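Long-range contacts in tRNA threonylcarbamoyladenosine dehydratase (Escherichia coli, PDB 4D79), which catalyses the ATP-dependent dehydration of threonylcarbamoyladenosine at position 37 of tRNAs that read codons beginning with adenine, giving its cyclic form: residues 42-47 and 72-77; 62-67 and 82-87; 125-130 and 149-154; 167-172 and 201-206. All coordinates share one frame; numbering follows the deposited sequence.

Contact 1 (42-47 and 72-77); sequences GSWAAE and RQIHAL. With ATP (adenosine-5'-triphosphate), chain K.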
# COMPACT_ATOMS: atom_id res chain seq x y z
N GLY B 42 -2.50 -1.35 10.36
CA GLY B 42 -3.73 -0.60 10.55
C GLY B 42 -3.68 0.85 10.08
O GLY B 42 -4.71 1.41 9.71
N SER B 43 -2.50 1.47 10.10
CA SER B 43 -2.43 2.87 9.67
C SER B 43 -2.75 2.99 8.19
O SER B 43 -3.49 3.91 7.79
CB SER B 43 -1.06 3.48 10.01
OG SER B 43 -0.02 2.91 9.24
N TRP B 44 -2.28 2.04 7.39
CA TRP B 44 -2.61 2.02 5.97
C TRP B 44 -4.05 1.58 5.73
O TRP B 44 -4.69 2.08 4.80
CB TRP B 44 -1.64 1.11 5.19
CG TRP B 44 -0.26 1.43 5.48
CD1 TRP B 44 0.48 0.87 6.45
CD2 TRP B 44 0.58 2.42 4.85
NE1 TRP B 44 1.72 1.41 6.47
CE2 TRP B 44 1.83 2.37 5.50
CE3 TRP B 44 0.40 3.32 3.79
CZ2 TRP B 44 2.88 3.19 5.15
CZ3 TRP B 44 1.46 4.13 3.42
CH2 TRP B 44 2.68 4.07 4.11
N ALA B 45 -4.59 0.66 6.53
CA ALA B 45 -6.00 0.35 6.40
C ALA B 45 -6.84 1.61 6.61
O ALA B 45 -7.80 1.88 5.87
CB ALA B 45 -6.40 -0.76 7.38
N ALA B 46 -6.49 2.39 7.63
CA ALA B 46 -7.26 3.59 7.93
C ALA B 46 -7.19 4.57 6.78
O ALA B 46 -8.21 5.17 6.40
CB ALA B 46 -6.75 4.21 9.23
N GLU B 47 -5.99 4.74 6.20
CA GLU B 47 -5.79 5.56 5.02
C GLU B 47 -6.68 5.10 3.88
O GLU B 47 -7.38 5.90 3.24
CB GLU B 47 -4.31 5.52 4.60
CG GLU B 47 -3.97 6.32 3.35
CD GLU B 47 -3.65 7.77 3.64
OE1 GLU B 47 -3.72 8.15 4.83
OE2 GLU B 47 -3.29 8.51 2.68
N ARG B 72 7.50 1.60 8.30
CA ARG B 72 6.29 0.89 7.92
C ARG B 72 4.95 1.52 8.32
O ARG B 72 3.94 0.85 8.13
CB ARG B 72 6.34 -0.52 8.54
CG ARG B 72 6.22 -0.47 10.06
CD ARG B 72 6.84 -1.67 10.72
NE ARG B 72 6.57 -1.77 12.14
CZ ARG B 72 7.27 -1.18 13.10
NH1 ARG B 72 8.30 -0.40 12.82
NH2 ARG B 72 6.93 -1.37 14.36
N GLN B 73 4.88 2.75 8.83
CA GLN B 73 3.64 3.35 9.31
C GLN B 73 3.43 4.74 8.71
O GLN B 73 4.34 5.58 8.72
CB GLN B 73 3.63 3.40 10.86
CG GLN B 73 3.92 2.02 11.44
CD GLN B 73 3.77 1.90 12.95
OE1 GLN B 73 3.12 2.70 13.60
NE2 GLN B 73 4.33 0.85 13.49
N ILE B 74 2.25 4.97 8.15
CA ILE B 74 2.06 6.15 7.32
C ILE B 74 2.15 7.45 8.13
O ILE B 74 2.43 8.51 7.56
CB ILE B 74 0.73 6.02 6.58
CG1 ILE B 74 0.63 7.07 5.45
CG2 ILE B 74 -0.41 6.15 7.54
CD1 ILE B 74 -0.55 6.92 4.56
N HIS B 75 1.88 7.39 9.42
CA HIS B 75 1.90 8.56 10.30
C HIS B 75 3.27 8.85 10.89
O HIS B 75 3.42 9.84 11.62
CB HIS B 75 0.89 8.40 11.43
CG HIS B 75 1.03 7.09 12.14
ND1 HIS B 75 2.19 6.71 12.81
CD2 HIS B 75 0.17 6.05 12.24
CE1 HIS B 75 2.02 5.49 13.28
NE2 HIS B 75 0.81 5.07 12.95
N ALA B 76 4.27 8.01 10.61
CA ALA B 76 5.59 8.12 11.24
C ALA B 76 6.38 9.14 10.43
O ALA B 76 6.94 8.85 9.37
CB ALA B 76 6.26 6.76 11.32
N LEU B 77 6.34 10.38 10.91
CA LEU B 77 7.04 11.51 10.32
C LEU B 77 7.78 12.21 11.44
O LEU B 77 7.37 12.16 12.60
CB LEU B 77 6.07 12.54 9.67
CG LEU B 77 5.09 12.05 8.60
CD1 LEU B 77 4.12 13.17 8.16
CD2 LEU B 77 5.88 11.52 7.41
PG ATP K . 6.71 -1.31 18.26
O1G ATP K . 8.19 -1.41 17.98
O2G ATP K . 6.26 0.02 18.79
O3G ATP K . 6.15 -2.52 18.96
PB ATP K . 4.47 -1.42 16.51
O1B ATP K . 3.82 -2.39 17.47
O2B ATP K . 3.94 -0.02 16.30
O3B ATP K . 6.06 -1.37 16.79
PA ATP K . 3.27 -2.84 14.39
O1A ATP K . 3.32 -4.27 14.90
O2A ATP K . 3.41 -2.58 12.92
O3A ATP K . 4.52 -2.10 15.06
O5' ATP K . 1.96 -2.06 14.96
C5' ATP K . 0.95 -2.67 15.80
C4' ATP K . -0.09 -1.71 16.39
O4' ATP K . -1.21 -2.40 17.03
C3' ATP K . 0.50 -0.79 17.45
O3' ATP K . 0.28 0.60 17.14
C2' ATP K . -0.24 -1.17 18.72
O2' ATP K . -0.38 -0.08 19.61
C1' ATP K . -1.59 -1.68 18.23
N9 ATP K . -2.30 -2.43 19.31
C8 ATP K . -1.72 -3.43 20.02
N7 ATP K . -2.56 -3.95 20.96
C5 ATP K . -3.70 -3.26 20.87
C6 ATP K . -4.98 -3.34 21.58
N6 ATP K . -5.13 -4.23 22.56
N1 ATP K . -5.96 -2.49 21.25
C2 ATP K . -5.79 -1.56 20.28
N3 ATP K . -4.64 -1.44 19.59
C4 ATP K . -3.55 -2.25 19.81

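Contact 2 (62-67 and 82-87); sequences MDDVCV and GLAKAE. With ATP (adenosine-5'-triphosphate), chain K.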
# COMPACT_ATOMS: atom_id res chain seq x y z
N MET B 62 -3.65 3.10 21.82
CA MET B 62 -3.14 4.10 22.76
C MET B 62 -1.65 4.30 22.64
O MET B 62 -1.05 4.99 23.49
CB MET B 62 -3.55 3.78 24.22
CG MET B 62 -2.95 2.59 24.87
SD MET B 62 -3.62 2.33 26.54
CE MET B 62 -3.66 3.99 27.20
N ASP B 63 -1.01 3.79 21.59
CA ASP B 63 0.43 3.95 21.48
C ASP B 63 0.78 5.27 20.82
O ASP B 63 -0.05 5.93 20.18
CB ASP B 63 1.05 2.78 20.70
CG ASP B 63 2.54 2.64 20.94
OD1 ASP B 63 3.07 3.25 21.90
OD2 ASP B 63 3.20 1.92 20.16
N ASP B 64 2.04 5.68 21.01
CA ASP B 64 2.59 6.91 20.47
C ASP B 64 3.46 6.61 19.25
O ASP B 64 4.02 5.52 19.12
CB ASP B 64 3.45 7.62 21.53
CG ASP B 64 2.65 8.06 22.74
OD1 ASP B 64 1.42 8.29 22.63
OD2 ASP B 64 3.25 8.20 23.82
N VAL B 65 3.60 7.62 18.38
CA VAL B 65 4.47 7.52 17.21
C VAL B 65 5.93 7.47 17.67
O VAL B 65 6.39 8.34 18.42
CB VAL B 65 4.22 8.69 16.24
CG1 VAL B 65 5.17 8.63 15.05
CG2 VAL B 65 2.78 8.69 15.73
N CYS B 66 6.66 6.45 17.20
CA CYS B 66 8.07 6.26 17.53
C CYS B 66 8.91 6.34 16.26
O CYS B 66 8.49 5.89 15.19
CB CYS B 66 8.32 4.90 18.21
SG CYS B 66 7.50 4.67 19.80
N VAL B 67 10.13 6.88 16.38
CA VAL B 67 10.98 7.06 15.21
C VAL B 67 11.21 5.72 14.52
O VAL B 67 11.30 5.66 13.28
CB VAL B 67 12.32 7.73 15.59
CG1 VAL B 67 13.13 6.86 16.53
CG2 VAL B 67 13.12 8.02 14.32
N GLY B 82 6.29 11.10 19.11
CA GLY B 82 5.85 11.45 20.45
C GLY B 82 4.37 11.73 20.60
O GLY B 82 3.89 11.80 21.73
N LEU B 83 3.63 11.90 19.51
CA LEU B 83 2.19 12.10 19.53
C LEU B 83 1.45 10.76 19.50
O LEU B 83 1.98 9.74 19.06
CB LEU B 83 1.78 12.98 18.34
CG LEU B 83 2.52 14.31 18.27
CD1 LEU B 83 2.14 15.11 17.03
CD2 LEU B 83 2.28 15.13 19.52
N ALA B 84 0.20 10.78 19.95
CA ALA B 84 -0.63 9.58 19.92
C ALA B 84 -0.93 9.20 18.47
O ALA B 84 -1.41 10.02 17.68
CB ALA B 84 -1.92 9.81 20.71
N LYS B 85 -0.65 7.93 18.13
CA LYS B 85 -0.85 7.46 16.77
C LYS B 85 -2.28 7.69 16.29
O LYS B 85 -2.50 8.08 15.13
CB LYS B 85 -0.55 5.97 16.66
CG LYS B 85 0.84 5.55 16.79
CD LYS B 85 0.92 4.04 16.69
CE LYS B 85 2.39 3.57 16.70
NZ LYS B 85 2.52 2.12 16.50
N ALA B 86 -3.27 7.34 17.13
CA ALA B 86 -4.66 7.40 16.68
C ALA B 86 -5.08 8.83 16.40
O ALA B 86 -5.79 9.10 15.43
CB ALA B 86 -5.58 6.75 17.70
N GLU B 87 -4.61 9.77 17.22
CA GLU B 87 -4.94 11.17 17.01
C GLU B 87 -4.26 11.73 15.77
O GLU B 87 -4.85 12.54 15.04
CB GLU B 87 -4.54 11.98 18.24
CG GLU B 87 -5.14 13.35 18.28
CD GLU B 87 -6.65 13.29 18.29
OE1 GLU B 87 -7.19 12.51 19.11
OE2 GLU B 87 -7.30 13.98 17.47
PG ATP K . 6.71 -1.31 18.26
O1G ATP K . 8.19 -1.41 17.98
O2G ATP K . 6.26 0.02 18.79
O3G ATP K . 6.15 -2.52 18.96
PB ATP K . 4.47 -1.42 16.51
O1B ATP K . 3.82 -2.39 17.47
O2B ATP K . 3.94 -0.02 16.30
O3B ATP K . 6.06 -1.37 16.79
PA ATP K . 3.27 -2.84 14.39
O1A ATP K . 3.32 -4.27 14.90
O2A ATP K . 3.41 -2.58 12.92
O3A ATP K . 4.52 -2.10 15.06
O5' ATP K . 1.96 -2.06 14.96
C5' ATP K . 0.95 -2.67 15.80
C4' ATP K . -0.09 -1.71 16.39
O4' ATP K . -1.21 -2.40 17.03
C3' ATP K . 0.50 -0.79 17.45
O3' ATP K . 0.28 0.60 17.14
C2' ATP K . -0.24 -1.17 18.72
O2' ATP K . -0.38 -0.08 19.61
C1' ATP K . -1.59 -1.68 18.23
N9 ATP K . -2.30 -2.43 19.31
C8 ATP K . -1.72 -3.43 20.02
N7 ATP K . -2.56 -3.95 20.96
C5 ATP K . -3.70 -3.26 20.87
C6 ATP K . -4.98 -3.34 21.58
N6 ATP K . -5.13 -4.23 22.56
N1 ATP K . -5.96 -2.49 21.25
C2 ATP K . -5.79 -1.56 20.28
N3 ATP K . -4.64 -1.44 19.59
C4 ATP K . -3.55 -2.25 19.81
O HOH W 1 -2.89 6.26 19.79

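Contact 3 (125-130 and 149-154); sequences VIDAID and LVTTGG. With ATP (adenosine-5'-triphosphate), chain K.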
# COMPACT_ATOMS: atom_id res chain seq x y z
N VAL B 125 -15.16 -4.54 11.27
CA VAL B 125 -14.01 -4.35 12.14
C VAL B 125 -12.77 -4.88 11.43
O VAL B 125 -12.76 -6.00 10.93
CB VAL B 125 -14.21 -5.05 13.50
CG1 VAL B 125 -12.97 -4.87 14.39
CG2 VAL B 125 -15.46 -4.47 14.22
N ILE B 126 -11.73 -4.06 11.38
CA ILE B 126 -10.43 -4.45 10.83
C ILE B 126 -9.47 -4.60 12.00
O ILE B 126 -9.16 -3.65 12.73
CB ILE B 126 -9.92 -3.44 9.79
CG1 ILE B 126 -10.90 -3.36 8.61
CG2 ILE B 126 -8.52 -3.83 9.32
CD1 ILE B 126 -10.54 -2.40 7.58
N ASP B 127 -9.06 -5.83 12.23
CA ASP B 127 -8.22 -6.15 13.37
C ASP B 127 -6.77 -6.14 12.92
O ASP B 127 -6.33 -7.03 12.18
CB ASP B 127 -8.59 -7.50 13.96
CG ASP B 127 -7.48 -8.07 14.78
OD1 ASP B 127 -6.81 -7.26 15.45
OD2 ASP B 127 -7.28 -9.30 14.79
N ALA B 128 -6.03 -5.13 13.39
CA ALA B 128 -4.62 -4.95 13.05
C ALA B 128 -3.78 -4.91 14.32
O ALA B 128 -2.79 -4.18 14.42
CB ALA B 128 -4.44 -3.69 12.22
N ILE B 129 -4.20 -5.70 15.30
CA ILE B 129 -3.50 -5.83 16.57
C ILE B 129 -2.32 -6.77 16.38
O ILE B 129 -2.45 -7.84 15.77
CB ILE B 129 -4.47 -6.35 17.66
CG1 ILE B 129 -5.60 -5.35 17.95
CG2 ILE B 129 -3.75 -6.68 18.93
CD1 ILE B 129 -6.76 -5.96 18.74
N ASP B 130 -1.19 -6.42 16.97
CA ASP B 130 0.01 -7.24 16.85
C ASP B 130 0.24 -8.15 18.06
O ASP B 130 1.12 -9.00 18.01
CB ASP B 130 1.25 -6.35 16.60
CG ASP B 130 1.62 -5.49 17.79
OD1 ASP B 130 0.73 -5.18 18.61
OD2 ASP B 130 2.80 -5.11 17.90
N LEU B 149 -15.79 -8.99 10.51
CA LEU B 149 -14.43 -8.81 10.95
C LEU B 149 -13.48 -9.36 9.91
O LEU B 149 -13.73 -10.43 9.34
CB LEU B 149 -14.17 -9.56 12.26
CG LEU B 149 -12.74 -9.74 12.75
CD1 LEU B 149 -12.28 -8.51 13.42
CD2 LEU B 149 -12.67 -10.94 13.67
N VAL B 150 -12.37 -8.68 9.73
CA VAL B 150 -11.24 -9.25 9.02
C VAL B 150 -10.01 -9.04 9.89
O VAL B 150 -9.80 -7.95 10.43
CB VAL B 150 -11.06 -8.68 7.60
CG1 VAL B 150 -10.96 -7.16 7.56
CG2 VAL B 150 -9.83 -9.35 6.92
N THR B 151 -9.26 -10.11 10.11
CA THR B 151 -8.06 -10.02 10.92
C THR B 151 -6.85 -10.16 10.01
O THR B 151 -6.96 -10.52 8.83
CB THR B 151 -8.04 -11.08 12.04
OG1 THR B 151 -6.93 -10.85 12.93
CG2 THR B 151 -7.93 -12.48 11.47
N THR B 152 -5.70 -9.83 10.56
CA THR B 152 -4.45 -9.84 9.83
C THR B 152 -3.45 -10.64 10.64
O THR B 152 -3.37 -10.48 11.86
CB THR B 152 -3.95 -8.41 9.54
OG1 THR B 152 -3.90 -7.65 10.76
CG2 THR B 152 -4.88 -7.66 8.57
N GLY B 153 -2.72 -11.52 9.98
CA GLY B 153 -1.63 -12.21 10.63
C GLY B 153 -0.42 -11.30 10.73
O GLY B 153 -0.50 -10.09 10.56
N GLY B 154 0.73 -11.92 10.97
CA GLY B 154 1.95 -11.16 11.10
C GLY B 154 2.43 -10.72 9.73
O GLY B 154 2.55 -11.53 8.81
PG ATP K . 6.71 -1.31 18.26
O1G ATP K . 8.19 -1.41 17.98
O2G ATP K . 6.26 0.02 18.79
O3G ATP K . 6.15 -2.52 18.96
PB ATP K . 4.47 -1.42 16.51
O1B ATP K . 3.82 -2.39 17.47
O2B ATP K . 3.94 -0.02 16.30
O3B ATP K . 6.06 -1.37 16.79
PA ATP K . 3.27 -2.84 14.39
O1A ATP K . 3.32 -4.27 14.90
O2A ATP K . 3.41 -2.58 12.92
O3A ATP K . 4.52 -2.10 15.06
O5' ATP K . 1.96 -2.06 14.96
C5' ATP K . 0.95 -2.67 15.80
C4' ATP K . -0.09 -1.71 16.39
O4' ATP K . -1.21 -2.40 17.03
C3' ATP K . 0.50 -0.79 17.45
O3' ATP K . 0.28 0.60 17.14
C2' ATP K . -0.24 -1.17 18.72
O2' ATP K . -0.38 -0.08 19.61
C1' ATP K . -1.59 -1.68 18.23
N9 ATP K . -2.30 -2.43 19.31
C8 ATP K . -1.72 -3.43 20.02
N7 ATP K . -2.56 -3.95 20.96
C5 ATP K . -3.70 -3.26 20.87
C6 ATP K . -4.98 -3.34 21.58
N6 ATP K . -5.13 -4.23 22.56
N1 ATP K . -5.96 -2.49 21.25
C2 ATP K . -5.79 -1.56 20.28
N3 ATP K . -4.64 -1.44 19.59
C4 ATP K . -3.55 -2.25 19.81

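Contact 4 (167-172 and 201-206); sequences TDLAKT and VDCVFS. With K (potassium ion), chain I.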
# COMPACT_ATOMS: atom_id res chain seq x y z
N THR B 167 -7.72 -16.00 3.80
CA THR B 167 -8.24 -17.34 4.00
C THR B 167 -8.79 -17.44 5.44
O THR B 167 -8.69 -16.52 6.25
CB THR B 167 -7.14 -18.39 3.72
OG1 THR B 167 -7.72 -19.68 3.52
CG2 THR B 167 -6.15 -18.46 4.84
N ASP B 168 -9.37 -18.59 5.74
CA ASP B 168 -9.85 -18.82 7.09
C ASP B 168 -8.66 -18.91 8.03
O ASP B 168 -7.63 -19.52 7.70
CB ASP B 168 -10.65 -20.09 7.17
CG ASP B 168 -11.30 -20.27 8.53
OD1 ASP B 168 -12.42 -19.72 8.72
OD2 ASP B 168 -10.71 -20.93 9.42
N LEU B 169 -8.81 -18.32 9.22
CA LEU B 169 -7.73 -18.25 10.20
C LEU B 169 -7.15 -19.62 10.49
O LEU B 169 -5.95 -19.73 10.76
CB LEU B 169 -8.23 -17.58 11.49
CG LEU B 169 -7.25 -17.52 12.68
CD1 LEU B 169 -5.96 -16.76 12.30
CD2 LEU B 169 -7.94 -16.88 13.92
N ALA B 170 -7.96 -20.68 10.39
CA ALA B 170 -7.47 -22.03 10.63
C ALA B 170 -6.43 -22.49 9.62
O ALA B 170 -5.70 -23.45 9.90
CB ALA B 170 -8.60 -23.04 10.60
N LYS B 171 -6.41 -21.89 8.43
CA LYS B 171 -5.64 -22.39 7.29
C LYS B 171 -4.45 -21.51 6.93
O LYS B 171 -3.81 -21.73 5.91
CB LYS B 171 -6.55 -22.59 6.07
CG LYS B 171 -7.71 -23.54 6.38
CD LYS B 171 -8.46 -24.05 5.14
CE LYS B 171 -9.32 -23.01 4.44
NZ LYS B 171 -10.03 -23.64 3.27
N THR B 172 -4.11 -20.54 7.76
CA THR B 172 -2.92 -19.75 7.50
C THR B 172 -1.65 -20.60 7.67
O THR B 172 -1.60 -21.56 8.45
CB THR B 172 -2.88 -18.54 8.42
OG1 THR B 172 -2.67 -18.96 9.76
CG2 THR B 172 -4.18 -17.74 8.32
N VAL B 201 -13.30 -17.25 10.71
CA VAL B 201 -12.67 -15.95 10.85
C VAL B 201 -11.79 -15.71 9.61
O VAL B 201 -10.91 -16.52 9.32
CB VAL B 201 -11.82 -15.85 12.13
CG1 VAL B 201 -11.15 -14.49 12.22
CG2 VAL B 201 -12.65 -16.11 13.42
N ASP B 202 -11.99 -14.59 8.93
CA ASP B 202 -11.25 -14.28 7.71
C ASP B 202 -9.93 -13.63 8.10
O ASP B 202 -9.92 -12.69 8.89
CB ASP B 202 -11.98 -13.31 6.76
CG ASP B 202 -13.27 -13.86 6.19
OD1 ASP B 202 -13.47 -15.09 6.22
OD2 ASP B 202 -14.09 -13.04 5.67
N CYS B 203 -8.83 -14.10 7.51
CA CYS B 203 -7.50 -13.69 7.93
C CYS B 203 -6.62 -13.35 6.73
O CYS B 203 -6.46 -14.17 5.82
CB CYS B 203 -6.83 -14.77 8.76
SG CYS B 203 -5.27 -14.19 9.49
N VAL B 204 -6.02 -12.16 6.74
CA VAL B 204 -5.02 -11.79 5.74
C VAL B 204 -3.67 -12.36 6.18
O VAL B 204 -3.23 -12.15 7.31
CB VAL B 204 -4.93 -10.27 5.59
CG1 VAL B 204 -3.90 -9.91 4.48
CG2 VAL B 204 -6.32 -9.63 5.30
N PHE B 205 -3.02 -13.09 5.29
CA PHE B 205 -1.72 -13.69 5.55
C PHE B 205 -0.96 -13.75 4.24
O PHE B 205 -1.47 -13.35 3.20
CB PHE B 205 -1.87 -15.09 6.16
CG PHE B 205 -2.16 -16.13 5.14
CD1 PHE B 205 -3.36 -16.15 4.48
CD2 PHE B 205 -1.21 -17.08 4.80
CE1 PHE B 205 -3.63 -17.08 3.47
CE2 PHE B 205 -1.47 -18.02 3.81
CZ PHE B 205 -2.67 -18.02 3.14
N SER B 206 0.27 -14.24 4.30
CA SER B 206 1.08 -14.45 3.10
C SER B 206 1.66 -15.85 3.06
O SER B 206 2.05 -16.40 4.08
CB SER B 206 2.16 -13.40 3.04
OG SER B 206 3.05 -13.72 1.99
K K I . 3.85 -15.94 5.65
O HOH W 2 -13.52 -17.98 7.02
O HOH W 3 1.69 -14.31 6.94

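Contact 1 (42-47 and 72-77)
Two hydrogen bonds tie the helix segment 42-47 to the irregular segment 72-77. The indole NE1 of Trp-44 donates to Arg-72 O at 2.8 Å, almost straight and in the plane of the ring, but from above the carbonyl plane. The second runs from Ile-74 N to Ser-43 OG at 3.3 Å, a hydroxyl also paired with Gly-39 O.

The apolar part centres on Ile-74. Its CB sits over one face of the Trp-44 six-membered ring, 3.6 Å from the centroid and 7° off the normal, a CH-pi contact. With CG1 anti to the backbone N, the extended chain brings CD1 to the bent Glu-47 side chain, 3.3 Å from its CD. That carboxylate is held by salt bridges to Arg-51 and Arg-92. Ile-74 also packs on Ile-74 of the second subunit. An alanine in place of Trp-44 would remove both the indole donor and the face under Ile-74, and would probably loosen the loop on the helix.

Polar contacts to the nucleotide come from Arg-72, whose NH2 donates to ATP O3A at 2.6 Å, and Gln-73, whose NE2 donates to ATP O2B at 3.0 Å.

Gly-42 closes a GxGxxG-like pattern, consistent with the Rossmann-type core of the HesA/MoeB/ThiF family: a loop that supplies Arg-72 and Gln-73 to the phosphates, resting on the helix after the glycine turn.

Contact 2 (62-67 and 82-87)
Lys-85 leaves the backbone with CG anti to the carbonyl carbon (chi1 -69°) and stays extended beyond it, while Asp-63 has CG anti to its backbone N (chi1 -161°); the two side chains therefore run alongside each other, pointing the same way, and the lysine end arrives at ATP. Their charged ends form a long salt bridge, Asp-63 OD2 to Lys-85 NZ at 3.7 Å. NZ has closer company in the nucleotide: it donates to the ribose O3' at 2.8 Å and lies 2.6 Å from the phosphate oxygen O2B, and Gln-73 OE1 is a further hydrogen-bond partner. Lys-85 CG lies 3.8 Å from Val-65 CG2, the two chains crossing obliquely.

The backbones hold this pair in place. Lys-85 N donates to Asp-63 O, Val-65 N to Leu-83 O nearly along the C=O axis, and Gly-82 N to a lone pair of Val-65 O at 2.8 Å. Asp-64 and Ala-84 make a single bridge, just as helix 85-96 begins. A water donates to Asp-63 O and accepts from Ala-86 N.

With its ammonium close to a phosphate oxygen and, at longer range, a carboxylate, the lysine is likely to stay protonated and to offset part of the nucleotide's negative charge while it bonds the ribose.

Contact 3 (125-130 and 149-154)
Strands 125-127 and 149-152 run parallel, 12° apart in direction and 4.8 Å at closest approach, linked by Val-150 N to Val-125 O and by a nearly straight bond from Asp-127 N to Val-150 O. Helix 132-144 makes the connection between them, so the two strands and the helix form a beta-alpha-beta crossover in the Rossmann-type sheet.

On one face, Ile-126 and Val-150 lie side by side with their CG1 atoms 3.9 Å apart, under helix 242-266. On the other, Val-125 CG1 meets Leu-149 CD1 obliquely at 3.8 Å, and CD1 also approaches CB of Asp-127. The polar centre is Asp-127, whose CG is anti to the backbone N (chi1 160°), so that its carboxylate runs alongside Thr-151. Thr-151 OG1 donates to OD2 at a very short 2.4 Å, from above the carboxylate plane. OD1 takes the backbone N of Ile-129 at 3.0 Å, which makes an Asx turn where the strand ends. Next to Thr-151, Thr-152 OG1, in the crowded position between N and the carbonyl carbon, donates to a lone pair of Asp-127 O at 2.9 Å.

Lys-135 completes the cluster through a salt bridge to OD2 and hydrogen bonds to Ile-129 O and Thr-152 O. An alanine in place of Asp-127 would lose the bonds to Thr-151 and Ile-129 N and the salt bridge to Lys-135, and would probably let the turn leading to the nucleotide drift.

A buried carboxylate gripped this way is probably ionised, and it probably steadies the strand end from which Ile-129 reaches the adenine, CG2 lying 3.6 Å from ATP N7.

Contact 4 (167-172 and 201-206)
One face of the Phe-205 ring carries Thr-172, whose CA stands 4.2 Å above the plane and toward the rim; the Thr-167 and Phe-205 side chains cross obliquely. The CG of Phe-205 takes the crowded position between N and the carbonyl carbon (chi1 80°). Further back along strand 202-206, Cys-203 SG is met by two carbons, Leu-169 CD1 and Thr-172 CG2, each 3.9 Å away. Leu-169 CB also meets Val-201 CB, and its side chain continues onto helix 176-189.

The backbones form the antiparallel end of a mixed sheet, with strand 164-168 outermost within the chain and 202-206 its neighbour. Thr-167 and Cys-203 are a hydrogen-bonded pair, with Cys-203 N donating to Thr-167 O at 2.7 Å and Thr-167 N to Cys-203 O. Leu-169 N donates to Val-201 O at 2.8 Å.

Asp-168 uses both carboxylate oxygens: OD2 accepts Ala-170 N at 2.9 Å, an Asx turn, and also Leu-199 N, while OD1 accepts Val-201 N from above the carboxylate plane and a water that bridges to Asp-202 OD1. Asp-202 OD2 is hydrogen-bonded to His-255. At the end of strand 202-206, Ser-206 O binds the potassium ion at 2.4 Å, together with Gln-158, Gln-174, Glu-208 and a water that also accepts from Ser-206 N.

Overall arrangement
Contacts 1, 2 and 3 all reach the same ATP, whereas contact 4 sits at the potassium end of the sheet, its centre about 29 Å from that of contact 2. Contacts 1 and 2 interlock: their segments alternate along the chain, their centres are 11 Å apart, and His-75 CE1 lies 3.7 Å from Lys-85 CG. Contact 1 reaches contact 3 where Gly-42 N approaches Ala-128 CB at 3.6 Å, setting the glycine-rich turn beside the strand end at 125-130. From contact 3 the sheet passes directly to contact 4, Val-204 N lying 2.8 Å from Thr-151 O, so one sheet runs from the nucleotide pocket to the metal site.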